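Local coordinates for putative uncharacterized protein PH0242 (Pyrococcus horikoshii, PDB 3VU1) that is the C-terminal globular domain of an archaeal oligosaccharyltransferase, AglB, in which a mixed alpha/beta core carries beta-rich insert and peripheral domains, at residues 297-302 / 332-337; 344-349 / 479-484; 31-36 / 91-96; 27-32 / 82-87. All blocks are in the same frame, centred on the assembly; numbering follows the deposited sequence.

How the contacts relate
From the N terminus, contact 4 opens first, at 27-32, and closes at 82-87 as two parallel strands pair, with helix 60-69 in the connection between them. Contact 3 starts from the same strand, sharing Thr-31 and Ser-32, and its loop closes slightly later, at 91-96. Far along the chain, contact 1 closes the short excursion from 297-302 to 332-337. Contact 2 then spans the longest loop, from 344-349 to 479-484. Strand 336-356 serves both, and Tyr-298 of contact 1 probably hydrogen-bonds Glu-480 of contact 2. Contact 2 also packs against contact 4 through Glu-83, joining the peripheral sheet to the core; contacts 1 and 3 lie farthest apart.

Contact 1: residues 297-302 / 332-337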
# COMPACT_ATOMS: atom_id res chain seq x y z
N VAL A 297 -4.03 -21.83 10.12
CA VAL A 297 -2.60 -21.84 10.34
C VAL A 297 -2.03 -22.97 9.47
O VAL A 297 -2.53 -24.11 9.49
CB VAL A 297 -2.25 -22.01 11.84
CG1 VAL A 297 -0.75 -22.08 12.05
CG2 VAL A 297 -2.80 -20.85 12.66
N TYR A 298 -1.04 -22.63 8.66
CA TYR A 298 -0.32 -23.63 7.87
C TYR A 298 1.03 -23.84 8.54
O TYR A 298 1.83 -22.90 8.65
CB TYR A 298 -0.08 -23.15 6.43
CG TYR A 298 -1.29 -22.99 5.52
CD1 TYR A 298 -2.59 -23.21 6.00
CD2 TYR A 298 -1.14 -22.59 4.19
CE1 TYR A 298 -3.69 -23.06 5.17
CE2 TYR A 298 -2.25 -22.43 3.36
CZ TYR A 298 -3.52 -22.67 3.85
OH TYR A 298 -4.66 -22.52 3.06
N ALA A 299 1.29 -25.06 9.00
CA ALA A 299 2.63 -25.43 9.49
C ALA A 299 3.53 -25.69 8.30
O ALA A 299 3.14 -26.39 7.36
CB ALA A 299 2.56 -26.66 10.38
N LEU A 300 4.74 -25.16 8.36
CA LEU A 300 5.66 -25.28 7.24
C LEU A 300 7.04 -25.72 7.66
O LEU A 300 7.61 -25.17 8.60
CB LEU A 300 5.78 -23.95 6.50
CG LEU A 300 4.74 -23.56 5.45
CD1 LEU A 300 3.68 -22.71 6.12
CD2 LEU A 300 5.39 -22.78 4.33
N ASN A 301 7.57 -26.68 6.92
CA ASN A 301 9.00 -26.99 6.91
C ASN A 301 9.63 -26.45 5.63
O ASN A 301 9.49 -27.03 4.56
CB ASN A 301 9.24 -28.50 7.03
CG ASN A 301 8.89 -29.05 8.40
OD1 ASN A 301 9.09 -28.40 9.42
ND2 ASN A 301 8.37 -30.27 8.43
N GLY A 302 10.32 -25.32 5.75
CA GLY A 302 10.89 -24.63 4.61
C GLY A 302 9.81 -24.05 3.72
O GLY A 302 9.25 -22.99 4.01
N PRO A 332 1.50 -28.09 15.54
CA PRO A 332 2.45 -29.19 15.48
C PRO A 332 3.85 -28.64 15.37
O PRO A 332 4.01 -27.45 15.07
CB PRO A 332 2.10 -29.88 14.16
CG PRO A 332 1.58 -28.78 13.30
CD PRO A 332 0.85 -27.85 14.24
N THR A 333 4.84 -29.49 15.58
CA THR A 333 6.24 -29.09 15.44
C THR A 333 6.49 -28.82 13.94
O THR A 333 5.96 -29.55 13.10
CB THR A 333 7.20 -30.21 15.95
OG1 THR A 333 6.93 -31.37 15.18
CG2 THR A 333 6.93 -30.58 17.42
N ALA A 334 7.27 -27.80 13.63
CA ALA A 334 7.49 -27.33 12.26
C ALA A 334 8.44 -26.16 12.33
O ALA A 334 8.65 -25.62 13.41
CB ALA A 334 6.20 -26.87 11.63
N GLN A 335 9.00 -25.75 11.20
CA GLN A 335 9.93 -24.63 11.20
C GLN A 335 9.23 -23.29 11.45
O GLN A 335 9.74 -22.46 12.18
CB GLN A 335 10.75 -24.57 9.92
CG GLN A 335 11.66 -23.34 9.88
CD GLN A 335 12.45 -23.18 8.59
OE1 GLN A 335 13.26 -22.26 8.49
NE2 GLN A 335 12.23 -24.07 7.62
N LYS A 336 8.07 -23.08 10.82
CA LYS A 336 7.36 -21.82 10.98
C LYS A 336 5.85 -21.97 10.79
O LYS A 336 5.39 -22.96 10.22
CB LYS A 336 7.91 -20.75 10.04
CG LYS A 336 7.79 -21.07 8.56
CD LYS A 336 8.21 -19.86 7.76
CE LYS A 336 8.33 -20.18 6.27
NZ LYS A 336 8.81 -18.97 5.56
N TYR A 337 5.09 -20.98 11.28
CA TYR A 337 3.62 -20.98 11.11
C TYR A 337 3.14 -19.79 10.26
O TYR A 337 3.55 -18.64 10.46
CB TYR A 337 2.87 -21.05 12.46
CG TYR A 337 3.40 -22.11 13.39
CD1 TYR A 337 4.25 -21.77 14.44
CD2 TYR A 337 3.08 -23.45 13.21
CE1 TYR A 337 4.76 -22.72 15.30
CE2 TYR A 337 3.59 -24.42 14.07
CZ TYR A 337 4.44 -24.04 15.11
OH TYR A 337 4.96 -24.98 15.97
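The phenol ring of Tyr-337 meets Val-297 CG1 and Ala-299 CA obliquely. At its edge, in the ring plane, lies Pro-332 O, which accepts the bond from Tyr-337 OH (2.8 Å) and ties the ring back to the start of its own segment. Tyr-337 CB lies 3.8 Å from Val-297 CG1, the two side chains crossing at a slant. The first torsion of Tyr-337 (chi1 -47°) puts CG anti to the carbonyl carbon, from where the ring runs back toward Pro-332. Ala-299 CB sits on the same face of the sheet and packs on Pro-332 CG at 3.7 Å and on Ala-334 CB. Here strand 293-301 runs antiparallel to the beginning of strand 336-356, and the pairing opens with a classic beta bulge: Gln-335 and Lys-336 both face Leu-300. Leu-300 O takes the N-H of Lys-336 at 3.1 Å and, more weakly, that of Gln-335, while Leu-300 N donates to Lys-336 O (3.0 Å). The N-H of Gln-335 also reaches Asn-301 OD1 at 3.2 Å, tilted 18° from the amide carbonyl plane. On the other face, Lys-336 CG lies beside Leu-300 CB, and its extended chain carries CE to 3.7 Å from Gly-302 O.

Contact 2: residues 344-349 / 479-484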
# COMPACT_ATOMS: atom_id res chain seq x y z
N LYS A 344 -13.39 -14.46 -0.50
CA LYS A 344 -13.57 -14.20 -1.90
C LYS A 344 -12.67 -13.06 -2.40
O LYS A 344 -12.59 -12.01 -1.77
CB LYS A 344 -15.03 -13.84 -2.16
CG LYS A 344 -16.00 -14.99 -2.00
CD LYS A 344 -15.73 -16.08 -3.02
CE LYS A 344 -16.84 -17.12 -3.05
NZ LYS A 344 -16.22 -18.48 -2.98
N GLY A 345 -12.02 -13.26 -3.54
CA GLY A 345 -11.27 -12.18 -4.13
C GLY A 345 -10.71 -12.50 -5.49
O GLY A 345 -10.86 -13.61 -5.97
N PRO A 346 -10.07 -11.51 -6.13
CA PRO A 346 -9.67 -11.64 -7.52
C PRO A 346 -8.34 -12.32 -7.71
O PRO A 346 -7.41 -12.08 -6.92
CB PRO A 346 -9.57 -10.20 -8.00
CG PRO A 346 -9.33 -9.38 -6.78
CD PRO A 346 -9.97 -10.12 -5.64
N VAL A 347 -8.25 -13.16 -8.75
CA VAL A 347 -7.01 -13.76 -9.20
C VAL A 347 -7.01 -13.73 -10.71
O VAL A 347 -8.05 -13.47 -11.33
CB VAL A 347 -6.82 -15.26 -8.78
CG1 VAL A 347 -6.46 -15.39 -7.30
CG2 VAL A 347 -8.04 -16.10 -9.11
N GLY A 348 -5.85 -14.02 -11.30
CA GLY A 348 -5.73 -14.14 -12.75
C GLY A 348 -5.22 -12.87 -13.41
O GLY A 348 -5.77 -11.79 -13.21
N VAL A 349 -4.15 -13.02 -14.18
CA VAL A 349 -3.60 -11.94 -14.99
C VAL A 349 -3.87 -12.28 -16.47
O VAL A 349 -3.69 -13.43 -16.89
CB VAL A 349 -2.07 -11.83 -14.73
CG1 VAL A 349 -1.43 -10.72 -15.52
CG2 VAL A 349 -1.84 -11.55 -13.27
N LYS A 479 -9.83 -17.14 -1.98
CA LYS A 479 -8.42 -16.82 -2.14
C LYS A 479 -7.79 -16.90 -0.75
O LYS A 479 -8.44 -16.57 0.25
CB LYS A 479 -8.31 -15.41 -2.73
CG LYS A 479 -6.95 -15.03 -3.28
CD LYS A 479 -6.91 -13.58 -3.71
CE LYS A 479 -5.55 -13.25 -4.31
NZ LYS A 479 -5.44 -11.82 -4.71
N GLU A 480 -6.53 -17.35 -0.71
CA GLU A 480 -5.73 -17.36 0.51
C GLU A 480 -4.88 -16.11 0.64
O GLU A 480 -4.20 -15.73 -0.28
CB GLU A 480 -4.81 -18.56 0.51
CG GLU A 480 -5.52 -19.89 0.57
CD GLU A 480 -4.62 -21.00 0.08
OE1 GLU A 480 -4.03 -20.82 -1.02
OE2 GLU A 480 -4.48 -22.04 0.78
N TYR A 481 -4.90 -15.49 1.80
CA TYR A 481 -4.11 -14.32 2.09
C TYR A 481 -3.14 -14.64 3.21
O TYR A 481 -3.50 -15.32 4.17
CB TYR A 481 -5.02 -13.21 2.53
CG TYR A 481 -5.98 -12.76 1.42
CD1 TYR A 481 -7.30 -13.24 1.35
CD2 TYR A 481 -5.56 -11.83 0.46
CE1 TYR A 481 -8.16 -12.80 0.35
CE2 TYR A 481 -6.39 -11.40 -0.54
CZ TYR A 481 -7.69 -11.87 -0.60
OH TYR A 481 -8.50 -11.42 -1.61
N THR A 482 -1.89 -14.17 3.07
CA THR A 482 -0.91 -14.35 4.12
C THR A 482 -1.02 -13.21 5.11
O THR A 482 -0.83 -12.04 4.72
CB THR A 482 0.51 -14.40 3.56
OG1 THR A 482 0.71 -15.68 2.95
CG2 THR A 482 1.54 -14.24 4.68
N MET A 483 -1.32 -13.54 6.37
CA MET A 483 -1.49 -12.49 7.36
C MET A 483 -0.20 -12.19 8.09
O MET A 483 0.08 -11.04 8.42
CB MET A 483 -2.61 -12.80 8.35
CG MET A 483 -3.92 -13.29 7.75
SD MET A 483 -5.26 -13.34 8.98
CE MET A 483 -5.59 -11.58 9.18
N ILE A 484 0.57 -13.23 8.38
CA ILE A 484 1.83 -13.14 9.14
C ILE A 484 2.47 -14.52 9.11
O ILE A 484 1.77 -15.53 8.98
CB ILE A 484 1.64 -12.67 10.61
CG1 ILE A 484 2.98 -12.23 11.25
CG2 ILE A 484 0.91 -13.76 11.42
CD1 ILE A 484 2.90 -11.42 12.53
O HOH W 1 -10.79 -10.12 -0.81
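Lys-479 reaches across to Pro-346 and Val-347 where the paired antiparallel strands 336-356 and 464-487, neighbours in one sheet, curl, so that these two short lengths, offset along the pairing, run at 91° to each other. Its CG is anti to the backbone N (chi1 -165°), and the rest of the chain is fully extended, which carries NZ to the carbonyl of Pro-346. The aliphatic part slides past Val-347 in the opposite direction, with CE 3.8 Å from Val-347 CG1 and CD only slightly farther from that methyl. Val-347 has CG1 anti to its own carbonyl carbon (chi1 -75°), and it is this branch that touches the lysine. At the tip, Lys-479 NZ donates to Pro-346 O at 3.0 Å, nearly along the C=O axis. The ammonium also forms a salt bridge with Glu-80, so a backbone carbonyl and a carboxylate both hold it.

Tyr-481 comes in beside it, two residues on. Its hydroxyl lies 3.8 Å from Gly-345 CA, a close approach that the missing side chain of the glycine permits. The same carboxylate oxygen of Glu-80 that pairs with the lysine is hydrogen-bonded to this hydroxyl, while the ring packs edge-to-face with Phe-253. One water completes the join, donating to both Lys-344 O and Tyr-481 OH, each at 2.8 Å.

Contact 3: residues 31-36 / 91-96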
# COMPACT_ATOMS: atom_id res chain seq x y z
N THR A 31 3.71 -2.43 -8.73
CA THR A 31 3.37 -1.08 -9.14
C THR A 31 4.31 -0.08 -8.50
O THR A 31 4.99 -0.40 -7.53
CB THR A 31 1.91 -0.68 -8.80
OG1 THR A 31 1.62 0.57 -9.45
CG2 THR A 31 1.71 -0.48 -7.29
N SER A 32 4.34 1.13 -9.05
CA SER A 32 5.19 2.16 -8.52
C SER A 32 4.74 3.54 -8.97
O SER A 32 3.91 3.65 -9.86
CB SER A 32 6.63 1.94 -8.94
OG SER A 32 7.43 2.71 -8.04
N TRP A 33 5.25 4.59 -8.34
CA TRP A 33 4.95 5.91 -8.86
C TRP A 33 5.60 6.12 -10.22
O TRP A 33 4.92 6.42 -11.21
CB TRP A 33 5.34 7.02 -7.89
CG TRP A 33 4.88 8.31 -8.44
CD1 TRP A 33 5.65 9.30 -9.03
CD2 TRP A 33 3.49 8.79 -8.56
NE1 TRP A 33 4.87 10.34 -9.45
CE2 TRP A 33 3.57 10.11 -9.21
CE3 TRP A 33 2.25 8.28 -8.20
CZ2 TRP A 33 2.44 10.87 -9.49
CZ3 TRP A 33 1.12 9.07 -8.46
CH2 TRP A 33 1.20 10.33 -9.10
N TRP A 34 6.91 5.94 -10.29
CA TRP A 34 7.68 6.16 -11.51
C TRP A 34 7.54 5.00 -12.44
O TRP A 34 7.33 3.88 -12.00
CB TRP A 34 9.15 6.34 -11.15
CG TRP A 34 10.03 6.95 -12.21
CD1 TRP A 34 9.68 7.88 -13.20
CD2 TRP A 34 11.47 6.73 -12.38
NE1 TRP A 34 10.79 8.21 -13.95
CE2 TRP A 34 11.89 7.57 -13.51
CE3 TRP A 34 12.44 5.97 -11.72
CZ2 TRP A 34 13.21 7.62 -13.95
CZ3 TRP A 34 13.76 6.01 -12.18
CH2 TRP A 34 14.13 6.82 -13.27
N ASP A 35 7.68 5.28 -13.73
CA ASP A 35 7.51 4.29 -14.78
C ASP A 35 8.78 3.53 -15.20
O ASP A 35 8.83 2.95 -16.30
CB ASP A 35 6.75 4.88 -15.96
CG ASP A 35 7.53 5.93 -16.75
OD1 ASP A 35 7.11 6.15 -17.90
OD2 ASP A 35 8.51 6.55 -16.25
N TYR A 36 9.76 3.45 -14.31
CA TYR A 36 10.93 2.60 -14.56
C TYR A 36 10.52 1.21 -15.03
O TYR A 36 9.79 0.52 -14.37
CB TYR A 36 11.80 2.48 -13.32
CG TYR A 36 13.14 1.87 -13.63
CD1 TYR A 36 14.29 2.67 -13.75
CD2 TYR A 36 13.27 0.49 -13.79
CE1 TYR A 36 15.52 2.10 -14.04
CE2 TYR A 36 14.50 -0.09 -14.08
CZ TYR A 36 15.61 0.72 -14.20
OH TYR A 36 16.82 0.11 -14.49
N LEU A 91 12.92 6.15 -2.72
CA LEU A 91 13.28 7.32 -1.92
C LEU A 91 13.42 8.62 -2.70
O LEU A 91 13.17 9.70 -2.18
CB LEU A 91 14.52 7.06 -1.09
CG LEU A 91 14.21 6.39 0.26
CD1 LEU A 91 13.70 4.96 0.09
CD2 LEU A 91 15.46 6.43 1.10
N ASN A 92 13.78 8.53 -3.98
CA ASN A 92 13.95 9.73 -4.79
C ASN A 92 12.66 10.41 -5.19
O ASN A 92 12.68 11.53 -5.69
CB ASN A 92 14.79 9.41 -6.00
CG ASN A 92 16.22 9.10 -5.61
OD1 ASN A 92 16.70 9.60 -4.60
ND2 ASN A 92 16.90 8.24 -6.40
N ASP A 93 11.52 9.75 -4.93
CA ASP A 93 10.24 10.40 -5.21
C ASP A 93 9.94 11.64 -4.36
O ASP A 93 8.98 12.37 -4.65
CB ASP A 93 9.07 9.41 -5.28
CG ASP A 93 9.11 8.53 -6.54
OD1 ASP A 93 9.50 9.05 -7.63
OD2 ASP A 93 8.77 7.32 -6.44
N TRP A 94 10.76 11.91 -3.35
CA TRP A 94 10.63 13.21 -2.67
C TRP A 94 10.62 14.28 -3.74
O TRP A 94 9.87 15.27 -3.65
CB TRP A 94 11.73 13.43 -1.61
CG TRP A 94 13.10 13.59 -2.24
CD1 TRP A 94 14.07 12.60 -2.47
CD2 TRP A 94 13.66 14.81 -2.84
NE1 TRP A 94 15.16 13.12 -3.12
CE2 TRP A 94 14.99 14.44 -3.38
CE3 TRP A 94 13.22 16.13 -2.98
CZ2 TRP A 94 15.81 15.36 -4.02
CZ3 TRP A 94 14.06 17.05 -3.63
CH2 TRP A 94 15.33 16.66 -4.14
N ALA A 95 11.41 14.09 -4.80
CA ALA A 95 11.53 15.11 -5.87
C ALA A 95 10.22 15.28 -6.63
O ALA A 95 9.98 16.33 -7.19
CB ALA A 95 12.65 14.77 -6.84
N LYS A 96 9.39 14.24 -6.67
CA LYS A 96 8.09 14.36 -7.31
C LYS A 96 6.96 14.63 -6.31
O LYS A 96 5.78 14.61 -6.68
CB LYS A 96 7.79 13.12 -8.15
CG LYS A 96 8.61 13.08 -9.40
CD LYS A 96 8.54 11.76 -10.13
CE LYS A 96 9.10 12.01 -11.51
NZ LYS A 96 8.71 10.99 -12.50
O HOH W 2 8.49 5.20 -8.25
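Lys-96 runs past the edge of Trp-33 to Trp-34. From CB, its CG stands anti to the carbonyl carbon (chi1 -73°), and the chain beyond is extended. CD arrives at the edge of the Trp-33 ring, near its plane, 4.0 Å from Trp-33 CD1 and equally close to NE1. The chain goes on to cross the Trp-34 side chain at about a right angle, bringing NZ to 3.3 Å from Trp-34 CD1 in an oblique approach to that ring.

Both tryptophans belong to the WWDYG sequence, the signature motif of the STT3/AglB/PglB family, here following strand 30-32. Their partner segment is a 3-10 turn between strand 86-90 and helix 97-103, with Lys-96 at the N-cap position of that helix. Trp-33 also packs on Leu-64 and Ala-65 of helix 60-69, and Trp-34 is edge-to-face with Trp-13.

The second anchor of the turn is Asp-93. Its carboxylate plane stands 81° from the Trp-33 ring, and OD2 lies 3.7 Å from Trp-33 CB. A water donates to this same OD2 at 2.8 Å, accepts from Trp-34 N at 2.7 Å and is hydrogen-bonded to Ser-32 OG. The serine hydroxyl is also hydrogen-bonded to Ile-88 O, which connects the water to strand 86-90.

Contact 4: residues 27-32 / 82-87; sequences YATATS and WELNYF
Thr-29 O is gripped by two backbone donors, Tyr-86 N at 2.8 Å and Asn-85 N at 3.0 Å. Asn-85 returns a bond through its side chain: with CG anti to the carbonyl carbon (chi1 -70°), its OD1 accepts from Thr-29 N at 2.9 Å, the donor lying 26° out of the amide carbonyl plane. Beyond this start the strands run parallel, and Thr-31 N donates to Tyr-86 O at 3.1 Å, the oxygen that Ala-30 CA also approaches in a CA-H...O contact. Strand 30-32 and strand 86-90 are thus adjacent parallel strands of a beta-alpha-beta unit, connected through helix 60-69. Leu-64 of that helix packs on Thr-31 and Phe-87. On this face, Thr-31 CG2 touches Leu-84 CD1 and lies obliquely by the Phe-87 ring, 3.5 Å from CD1. On the opposite face, Ala-30 CB faces Tyr-86 CB; Ala-28, just before the strand, brings its CB to the edge of the Tyr-86 ring at CE1 (4.0 Å). The backbone N and O of Thr-29 are therefore both bonded to Asn-85, and O to Tyr-86 as well, which implies that the start of the parallel pairing is fixed by the Asn-85 side chain as well as by backbone bonds.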
# COMPACT_ATOMS: atom_id res chain seq x y z
N TYR A 27 3.18 -14.23 -12.65
CA TYR A 27 1.83 -13.63 -12.69
C TYR A 27 1.63 -12.56 -11.61
O TYR A 27 0.53 -12.01 -11.46
CB TYR A 27 0.76 -14.72 -12.58
CG TYR A 27 0.84 -15.74 -13.70
CD1 TYR A 27 0.74 -17.10 -13.44
CD2 TYR A 27 1.06 -15.33 -15.03
CE1 TYR A 27 0.84 -18.04 -14.46
CE2 TYR A 27 1.16 -16.26 -16.06
CZ TYR A 27 1.05 -17.61 -15.76
OH TYR A 27 1.15 -18.55 -16.77
N ALA A 28 2.70 -12.27 -10.87
CA ALA A 28 2.67 -11.26 -9.82
C ALA A 28 2.59 -9.84 -10.41
O ALA A 28 3.13 -9.57 -11.47
CB ALA A 28 3.91 -11.39 -8.96
N THR A 29 1.93 -8.96 -9.67
CA THR A 29 1.71 -7.56 -10.04
C THR A 29 2.55 -6.62 -9.17
O THR A 29 2.42 -6.59 -7.95
CB THR A 29 0.22 -7.23 -9.83
OG1 THR A 29 -0.57 -8.03 -10.70
CG2 THR A 29 -0.07 -5.77 -10.13
N ALA A 30 3.42 -5.84 -9.80
CA ALA A 30 4.15 -4.80 -9.10
C ALA A 30 3.69 -3.43 -9.60
O ALA A 30 3.30 -3.30 -10.76
CB ALA A 30 5.64 -4.96 -9.32
N THR A 31 3.71 -2.43 -8.73
CA THR A 31 3.37 -1.08 -9.14
C THR A 31 4.31 -0.08 -8.50
O THR A 31 4.99 -0.40 -7.53
CB THR A 31 1.91 -0.68 -8.80
OG1 THR A 31 1.62 0.57 -9.45
CG2 THR A 31 1.71 -0.48 -7.29
N SER A 32 4.34 1.13 -9.05
CA SER A 32 5.19 2.16 -8.52
C SER A 32 4.74 3.54 -8.97
O SER A 32 3.91 3.65 -9.86
CB SER A 32 6.63 1.94 -8.94
OG SER A 32 7.43 2.71 -8.04
N TRP A 82 -7.02 -4.44 -7.61
CA TRP A 82 -6.03 -4.49 -8.69
C TRP A 82 -5.21 -5.73 -8.72
O TRP A 82 -4.35 -5.83 -9.58
CB TRP A 82 -5.07 -3.29 -8.69
CG TRP A 82 -5.68 -1.91 -8.70
CD1 TRP A 82 -7.01 -1.55 -8.92
CD2 TRP A 82 -4.98 -0.64 -8.50
NE1 TRP A 82 -7.18 -0.19 -8.84
CE2 TRP A 82 -5.99 0.41 -8.59
CE3 TRP A 82 -3.67 -0.29 -8.25
CZ2 TRP A 82 -5.67 1.75 -8.45
CZ3 TRP A 82 -3.35 1.06 -8.11
CH2 TRP A 82 -4.33 2.05 -8.21
N GLU A 83 -5.43 -6.65 -7.78
CA GLU A 83 -4.59 -7.86 -7.59
C GLU A 83 -3.14 -7.53 -7.29
O GLU A 83 -2.22 -8.30 -7.66
CB GLU A 83 -4.62 -8.76 -8.81
CG GLU A 83 -5.74 -9.77 -8.84
CD GLU A 83 -6.00 -10.28 -10.25
OE1 GLU A 83 -5.13 -11.01 -10.77
OE2 GLU A 83 -7.07 -9.92 -10.83
N LEU A 84 -2.93 -6.38 -6.65
CA LEU A 84 -1.59 -5.87 -6.35
C LEU A 84 -0.82 -6.81 -5.43
O LEU A 84 -1.32 -7.21 -4.37
CB LEU A 84 -1.65 -4.48 -5.74
CG LEU A 84 -0.27 -3.82 -5.57
CD1 LEU A 84 0.33 -3.53 -6.93
CD2 LEU A 84 -0.32 -2.57 -4.73
N ASN A 85 0.40 -7.15 -5.86
CA ASN A 85 1.27 -8.05 -5.13
C ASN A 85 2.43 -7.30 -4.46
O ASN A 85 2.73 -7.54 -3.29
CB ASN A 85 1.78 -9.13 -6.09
CG ASN A 85 0.69 -10.10 -6.51
OD1 ASN A 85 0.17 -10.04 -7.63
ND2 ASN A 85 0.32 -11.00 -5.61
N TYR A 86 3.07 -6.40 -5.19
CA TYR A 86 4.23 -5.69 -4.69
C TYR A 86 4.10 -4.21 -4.97
O TYR A 86 3.56 -3.79 -5.99
CB TYR A 86 5.52 -6.24 -5.30
CG TYR A 86 5.71 -7.70 -4.98
CD1 TYR A 86 5.28 -8.67 -5.86
CD2 TYR A 86 6.26 -8.10 -3.76
CE1 TYR A 86 5.40 -10.02 -5.56
CE2 TYR A 86 6.40 -9.44 -3.44
CZ TYR A 86 5.97 -10.39 -4.35
OH TYR A 86 6.09 -11.71 -4.06
N PHE A 87 4.57 -3.41 -4.02
CA PHE A 87 4.54 -2.00 -4.17
C PHE A 87 5.97 -1.52 -3.97
O PHE A 87 6.58 -1.76 -2.92
CB PHE A 87 3.60 -1.36 -3.15
CG PHE A 87 3.24 0.06 -3.49
CD1 PHE A 87 1.95 0.38 -3.86
CD2 PHE A 87 4.21 1.05 -3.51
CE1 PHE A 87 1.62 1.69 -4.19
CE2 PHE A 87 3.88 2.36 -3.86
CZ PHE A 87 2.58 2.67 -4.20